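Local coordinates for endo-beta-1,4-glucanase (cellulase B) (Bacillus halodurans, PDB 4V2X), which probably hydrolyses beta-1,4-linked glucans such as cellulose, joining a family 5 glycoside hydrolase module to an Ig-like and a CBM46 module, at residues 398-403 against 477-482; 504-509 against 532-537. All blocks are in the same frame, centred on the assembly; numbering follows the deposited sequence.

Contact 1 of 2, residues 398-403 against 477-482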
loop_
_atom_site.group_PDB
_atom_site.type_symbol
_atom_site.label_atom_id
_atom_site.label_comp_id
_atom_site.label_asym_id
_atom_site.label_seq_id
_atom_site.Cartn_x
_atom_site.Cartn_y
_atom_site.Cartn_z
ATOM N N LEU A 398 -39.898 5.651 -43.111
ATOM C CA LEU A 398 -40.491 5.974 -44.404
ATOM C C LEU A 398 -41.065 7.385 -44.358
ATOM O O LEU A 398 -41.901 7.680 -43.514
ATOM C CB LEU A 398 -41.609 4.983 -44.710
ATOM C CG LEU A 398 -41.242 3.499 -44.627
ATOM C CD1 LEU A 398 -42.482 2.639 -44.756
ATOM C CD2 LEU A 398 -40.219 3.149 -45.694
ATOM N N LYS A 399 -40.628 8.248 -45.275
ATOM C CA LYS A 399 -41.123 9.625 -45.326
ATOM C C LYS A 399 -42.535 9.626 -45.915
ATOM O O LYS A 399 -42.743 9.187 -47.047
ATOM C CB LYS A 399 -40.189 10.499 -46.166
ATOM C CG LYS A 399 -40.596 11.968 -46.256
ATOM C CD LYS A 399 -40.049 12.804 -45.113
ATOM C CE LYS A 399 -40.155 14.288 -45.419
ATOM N NZ LYS A 399 -39.243 14.726 -46.514
ATOM N N GLN A 400 -43.502 10.111 -45.142
ATOM C CA GLN A 400 -44.885 10.165 -45.595
ATOM C C GLN A 400 -44.956 11.016 -46.853
ATOM O O GLN A 400 -44.352 12.088 -46.918
ATOM C CB GLN A 400 -45.783 10.760 -44.512
ATOM C CG GLN A 400 -47.275 10.557 -44.742
ATOM C CD GLN A 400 -48.106 11.454 -43.849
ATOM O OE1 GLN A 400 -47.877 12.655 -43.794
ATOM N NE2 GLN A 400 -49.064 10.875 -43.134
ATOM N N GLY A 401 -45.666 10.525 -47.862
ATOM C CA GLY A 401 -45.777 11.236 -49.128
ATOM C C GLY A 401 -44.788 10.810 -50.201
ATOM O O GLY A 401 -45.031 11.051 -51.387
ATOM N N ASP A 402 -43.671 10.195 -49.802
ATOM C CA ASP A 402 -42.664 9.720 -50.756
ATOM C C ASP A 402 -42.985 8.322 -51.232
ATOM O O ASP A 402 -43.600 7.536 -50.517
ATOM C CB ASP A 402 -41.265 9.699 -50.131
ATOM C CG ASP A 402 -40.638 11.073 -50.045
ATOM O OD1 ASP A 402 -41.304 12.062 -50.404
ATOM O OD2 ASP A 402 -39.467 11.157 -49.626
ATOM N N ARG A 403 -42.547 8.006 -52.442
ATOM C CA ARG A 403 -42.644 6.644 -52.942
ATOM C C ARG A 403 -41.826 5.734 -52.036
ATOM O O ARG A 403 -40.692 6.049 -51.695
ATOM C CB ARG A 403 -42.136 6.567 -54.379
ATOM C CG ARG A 403 -42.236 5.183 -55.010
ATOM C CD ARG A 403 -42.179 5.251 -56.534
ATOM N NE ARG A 403 -41.318 6.339 -56.986
ATOM C CZ ARG A 403 -39.988 6.320 -56.941
ATOM N NH1 ARG A 403 -39.338 5.252 -56.480
ATOM N NH2 ARG A 403 -39.297 7.378 -57.356
ATOM N N VAL A 477 -41.154 -0.374 -38.279
ATOM C CA VAL A 477 -41.375 0.337 -39.529
ATOM C C VAL A 477 -42.202 1.580 -39.213
ATOM O O VAL A 477 -43.352 1.469 -38.787
ATOM C CB VAL A 477 -42.076 -0.547 -40.582
ATOM C CG1 VAL A 477 -42.375 0.253 -41.845
ATOM C CG2 VAL A 477 -41.222 -1.767 -40.898
ATOM N N ASN A 478 -41.589 2.748 -39.403
ATOM C CA ASN A 478 -42.133 4.026 -38.951
ATOM C C ASN A 478 -42.359 4.985 -40.099
ATOM O O ASN A 478 -41.460 5.204 -40.907
ATOM C CB ASN A 478 -41.163 4.688 -37.968
ATOM C CG ASN A 478 -40.872 3.822 -36.758
ATOM O OD1 ASN A 478 -41.723 3.059 -36.308
ATOM N ND2 ASN A 478 -39.652 3.926 -36.228
ATOM N N THR A 479 -43.553 5.565 -40.168
ATOM C CA THR A 479 -43.813 6.631 -41.121
ATOM C C THR A 479 -43.654 7.966 -40.411
ATOM O O THR A 479 -44.152 8.141 -39.301
ATOM C CB THR A 479 -45.226 6.519 -41.712
ATOM O OG1 THR A 479 -45.347 5.267 -42.400
ATOM C CG2 THR A 479 -45.494 7.653 -42.679
ATOM N N TYR A 480 -42.953 8.898 -41.054
ATOM C CA TYR A 480 -42.700 10.208 -40.464
ATOM C C TYR A 480 -42.882 11.345 -41.471
ATOM O O TYR A 480 -42.837 11.140 -42.690
ATOM C CB TYR A 480 -41.284 10.263 -39.879
ATOM C CG TYR A 480 -40.188 10.412 -40.922
ATOM C CD1 TYR A 480 -39.762 9.321 -41.674
ATOM C CD2 TYR A 480 -39.597 11.644 -41.171
ATOM C CE1 TYR A 480 -38.773 9.453 -42.631
ATOM C CE2 TYR A 480 -38.604 11.783 -42.124
ATOM C CZ TYR A 480 -38.193 10.678 -42.848
ATOM O OH TYR A 480 -37.210 10.799 -43.808
ATOM N N ARG A 481 -43.112 12.543 -40.927
ATOM C CA ARG A 481 -42.978 13.799 -41.664
ATOM C C ARG A 481 -42.025 14.686 -40.881
ATOM O O ARG A 481 -41.720 14.413 -39.721
ATOM C CB ARG A 481 -44.300 14.546 -41.777
ATOM C CG ARG A 481 -45.535 13.682 -41.838
ATOM C CD ARG A 481 -46.779 14.549 -41.809
ATOM N NE ARG A 481 -46.777 15.511 -42.910
ATOM C CZ ARG A 481 -46.973 16.823 -42.787
ATOM N NH1 ARG A 481 -47.217 17.376 -41.605
ATOM N NH2 ARG A 481 -46.944 17.590 -43.869
ATOM N N THR A 482 -41.584 15.772 -41.499
ATOM C CA THR A 482 -40.730 16.721 -40.801
ATOM C C THR A 482 -41.423 17.138 -39.499
ATOM O O THR A 482 -42.597 17.528 -39.520
ATOM C CB THR A 482 -40.412 17.950 -41.676
ATOM O OG1 THR A 482 -39.558 17.546 -42.754
ATOM C CG2 THR A 482 -39.704 19.038 -40.868
HETATM O O HOH W 1 -47.316 14.172 -45.790
#

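Contact 2 of 2, residues 504-509 against 532-537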
loop_
_atom_site.group_PDB
_atom_site.type_symbol
_atom_site.label_atom_id
_atom_site.label_comp_id
_atom_site.label_asym_id
_atom_site.label_seq_id
_atom_site.Cartn_x
_atom_site.Cartn_y
_atom_site.Cartn_z
ATOM N N ASN A 504 -41.736 10.973 -35.431
ATOM C CA ASN A 504 -40.302 10.958 -35.140
ATOM C C ASN A 504 -39.989 10.672 -33.683
ATOM O O ASN A 504 -40.793 10.951 -32.791
ATOM C CB ASN A 504 -39.661 12.294 -35.512
ATOM C CG ASN A 504 -39.678 12.548 -36.996
ATOM O OD1 ASN A 504 -38.800 12.079 -37.718
ATOM N ND2 ASN A 504 -40.683 13.287 -37.465
ATOM N N SER A 505 -38.801 10.110 -33.466
ATOM C CA SER A 505 -38.255 9.894 -32.136
ATOM C C SER A 505 -37.033 10.793 -31.969
ATOM O O SER A 505 -36.167 10.829 -32.845
ATOM C CB SER A 505 -37.854 8.430 -31.970
ATOM O OG SER A 505 -37.160 8.213 -30.757
ATOM N N LEU A 506 -36.971 11.520 -30.857
ATOM C CA LEU A 506 -35.861 12.436 -30.621
ATOM C C LEU A 506 -34.637 11.671 -30.149
ATOM O O LEU A 506 -34.732 10.861 -29.238
ATOM C CB LEU A 506 -36.250 13.484 -29.577
ATOM C CG LEU A 506 -35.183 14.525 -29.208
ATOM C CD1 LEU A 506 -34.893 15.461 -30.368
ATOM C CD2 LEU A 506 -35.628 15.313 -27.987
ATOM N N ALA A 507 -33.482 11.960 -30.751
ATOM C CA ALA A 507 -32.218 11.337 -30.357
ATOM C C ALA A 507 -31.444 12.192 -29.350
ATOM O O ALA A 507 -31.036 11.709 -28.291
ATOM C CB ALA A 507 -31.364 11.072 -31.586
ATOM N N THR A 508 -31.245 13.458 -29.683
ATOM C CA THR A 508 -30.520 14.365 -28.791
ATOM C C THR A 508 -30.762 15.829 -29.194
ATOM O O THR A 508 -31.446 16.118 -30.188
ATOM C CB THR A 508 -29.012 13.993 -28.725
ATOM O OG1 THR A 508 -28.318 14.807 -27.753
ATOM C CG2 THR A 508 -28.366 14.101 -30.099
ATOM N N MET A 509 -30.243 16.738 -28.381
ATOM C CA MET A 509 -30.449 18.164 -28.572
ATOM C C MET A 509 -29.144 18.887 -28.286
ATOM O O MET A 509 -28.528 18.659 -27.247
ATOM C CB MET A 509 -31.530 18.688 -27.627
ATOM C CG MET A 509 -31.871 20.158 -27.846
ATOM S SD MET A 509 -32.736 20.937 -26.469
ATOM C CE MET A 509 -31.409 21.128 -25.280
ATOM N N TYR A 532 -32.086 14.929 -18.381
ATOM C CA TYR A 532 -31.609 15.911 -17.420
ATOM C C TYR A 532 -31.853 17.340 -17.901
ATOM O O TYR A 532 -32.374 18.165 -17.150
ATOM C CB TYR A 532 -30.124 15.706 -17.118
ATOM C CG TYR A 532 -29.598 16.692 -16.105
ATOM C CD1 TYR A 532 -29.882 16.542 -14.761
ATOM C CD2 TYR A 532 -28.851 17.797 -16.504
ATOM C CE1 TYR A 532 -29.423 17.453 -13.825
ATOM C CE2 TYR A 532 -28.393 18.720 -15.577
ATOM C CZ TYR A 532 -28.679 18.536 -14.237
ATOM O OH TYR A 532 -28.223 19.445 -13.319
ATOM N N ALA A 533 -31.460 17.625 -19.146
ATOM C CA ALA A 533 -31.558 18.974 -19.709
ATOM C C ALA A 533 -32.819 19.204 -20.548
ATOM O O ALA A 533 -33.286 20.341 -20.689
ATOM C CB ALA A 533 -30.314 19.276 -20.534
ATOM N N PHE A 534 -33.366 18.133 -21.111
ATOM C CA PHE A 534 -34.527 18.237 -21.976
ATOM C C PHE A 534 -35.209 16.883 -22.053
ATOM O O PHE A 534 -34.601 15.861 -21.736
ATOM C CB PHE A 534 -34.099 18.655 -23.383
ATOM C CG PHE A 534 -33.283 17.608 -24.083
ATOM C CD1 PHE A 534 -31.910 17.554 -23.903
ATOM C CD2 PHE A 534 -33.895 16.647 -24.882
ATOM C CE1 PHE A 534 -31.150 16.584 -24.531
ATOM C CE2 PHE A 534 -33.139 15.667 -25.501
ATOM C CZ PHE A 534 -31.773 15.639 -25.333
ATOM N N SER A 535 -36.460 16.866 -22.495
ATOM C CA SER A 535 -37.193 15.613 -22.654
ATOM C C SER A 535 -38.323 15.761 -23.671
ATOM O O SER A 535 -39.046 16.746 -23.644
ATOM C CB SER A 535 -37.769 15.173 -21.304
ATOM O OG SER A 535 -38.461 13.935 -21.410
ATOM N N PRO A 536 -38.486 14.775 -24.564
ATOM C CA PRO A 536 -39.646 14.818 -25.438
ATOM C C PRO A 536 -40.850 14.246 -24.705
ATOM O O PRO A 536 -40.737 13.190 -24.090
ATOM C CB PRO A 536 -39.242 13.911 -26.599
ATOM C CG PRO A 536 -38.304 12.925 -25.993
ATOM C CD PRO A 536 -37.617 13.614 -24.848
ATOM N N SER A 537 -41.974 14.957 -24.749
ATOM C CA SER A 537 -43.233 14.456 -24.221
ATOM C C SER A 537 -44.129 14.121 -25.402
ATOM O O SER A 537 -44.864 14.973 -25.907
ATOM C CB SER A 537 -43.899 15.503 -23.326
ATOM O OG SER A 537 -43.144 15.694 -22.144
#

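Contact 1 of 2, residues 398-403 against 477-482
Lys399 lies across the ring of Tyr480, its CA over one face at 4.0 Å from the centroid and 29° off the normal, a CH-pi contact. Farther out the lysine chain crosses the phenol obliquely, CD of Lys399 touching CE2 of Tyr480 at 3.5 Å. Two torsions account for this overlap: Lys399 sets CG opposite its own backbone N and then bends at chi2, while Tyr480 holds CG between its backbone N and carbonyl carbon (chi1 76°), turning the ring onto the adjacent strand.

Beneath these side chains the backbones pair in parallel: Leu398 bonds through N to Asn478 and through O to Tyr480, the two residues flanking its partner Thr479. Leu398 N donates to Asn478 O at 2.7 Å, Leu398 O accepts from Tyr480 N, and Gln400 N reaches Tyr480 O at 2.7 Å in a nearly straight bond (176° at the hydrogen). Pairing stops there, because a type II turn from Lys399 to Asp402, with Gly401 in its third position, carries the chain away.

On the Leu398 and Thr479 face, CD1 of Leu398 meets CG1 of Val477 at 3.8 Å, and CB of Gln400 rests on CG2 of Thr479 at 3.6 Å. At the margin a water donates to Gln400 OE1 and accepts from Arg481 NE, bridging two groups whose direct approach has a poor angle for a hydrogen bond; Gln400 NE2 is bonded to Gly455 O.

Strand 395-399 is an outermost strand, within this chain, of the mixed sheet of the Ig-like module, parallel to 473-480, which runs antiparallel to 458-467 on its other side. Helix 445-452 packs against the Leu398, Val477 and Thr479 side chains, while Tyr397 meets the Tyr480 ring at about a right angle.

Contact 2 of 2, residues 504-509 against 532-537
Met509 covers one face of the Phe534 ring. CB of Met509 sits over the ring centre, 3.7 Å from the centroid and only 9° off the normal, which defines a CH-pi contact. The thioether adds a Met-aromatic contact of oblique geometry, with SD of Met509 4.7 Å from the same centroid. Met509 points CG opposite its backbone N (chi1 -176°); the chain is extended through chi2, runs past the phenyl in the reverse direction and bends at chi3, which places CE 3.9 Å from CD1 of Phe534.

Apolar contacts of Leu506 follow. Its CD2 approaches CE2 of Phe534 obliquely at 3.5 Å and also makes an aliphatic contact with CD of Pro536 at 4.1 Å, so one methyl touches both residues. The backbone of 504-509 contributes too: CZ of Phe534 reaches N of Met509 at 3.6 Å and CA of Thr508 at 3.9 Å.

Hydrogen bonds are absent across the pair, and the axes of 506-509 and 534-537 come no nearer than 8.4 Å, near antiparallel at 152°; side chains of 532-537 pack on both side-chain and backbone atoms of 504-509. An alanine in place of Phe534 would probably open a gap beside Met509 and Leu506, leaving the thioether without its aromatic partner and free to turn.

Phe530, Leu545 and Phe562 extend this apolar cluster. Ala507 and Thr508 both pair with His563, a classic beta bulge in strand 506-513. Strands 506-513 and 534-537 are the outermost, within this chain, of one eight-stranded antiparallel sheet, and their meeting is consistent with a sheet of the CBM46 module that curls until its two edges face each other over a hydrophobic core, as in a beta sandwich.

Overall arrangement
Along the chain the contacts come in series: contact 1 closes before contact 2 opens. Their centres lie 20 Å apart, on the same side of the chain's centre and away from the annotated calcium sites. They belong to different sheets, contact 1 to the mixed sheet of the Ig-like module and contact 2 to the eight-stranded antiparallel sheet of CBM46. The segments nevertheless touch: Arg481 O and Asn504 ND2, 2.7 Å apart, probably form a hydrogen bond, and Tyr480 packs on Asn504. Since strand 473-480 leads almost directly into 484-491, this junction ties the two accessory modules together where the chain passes between them, consistent with a defined relative orientation.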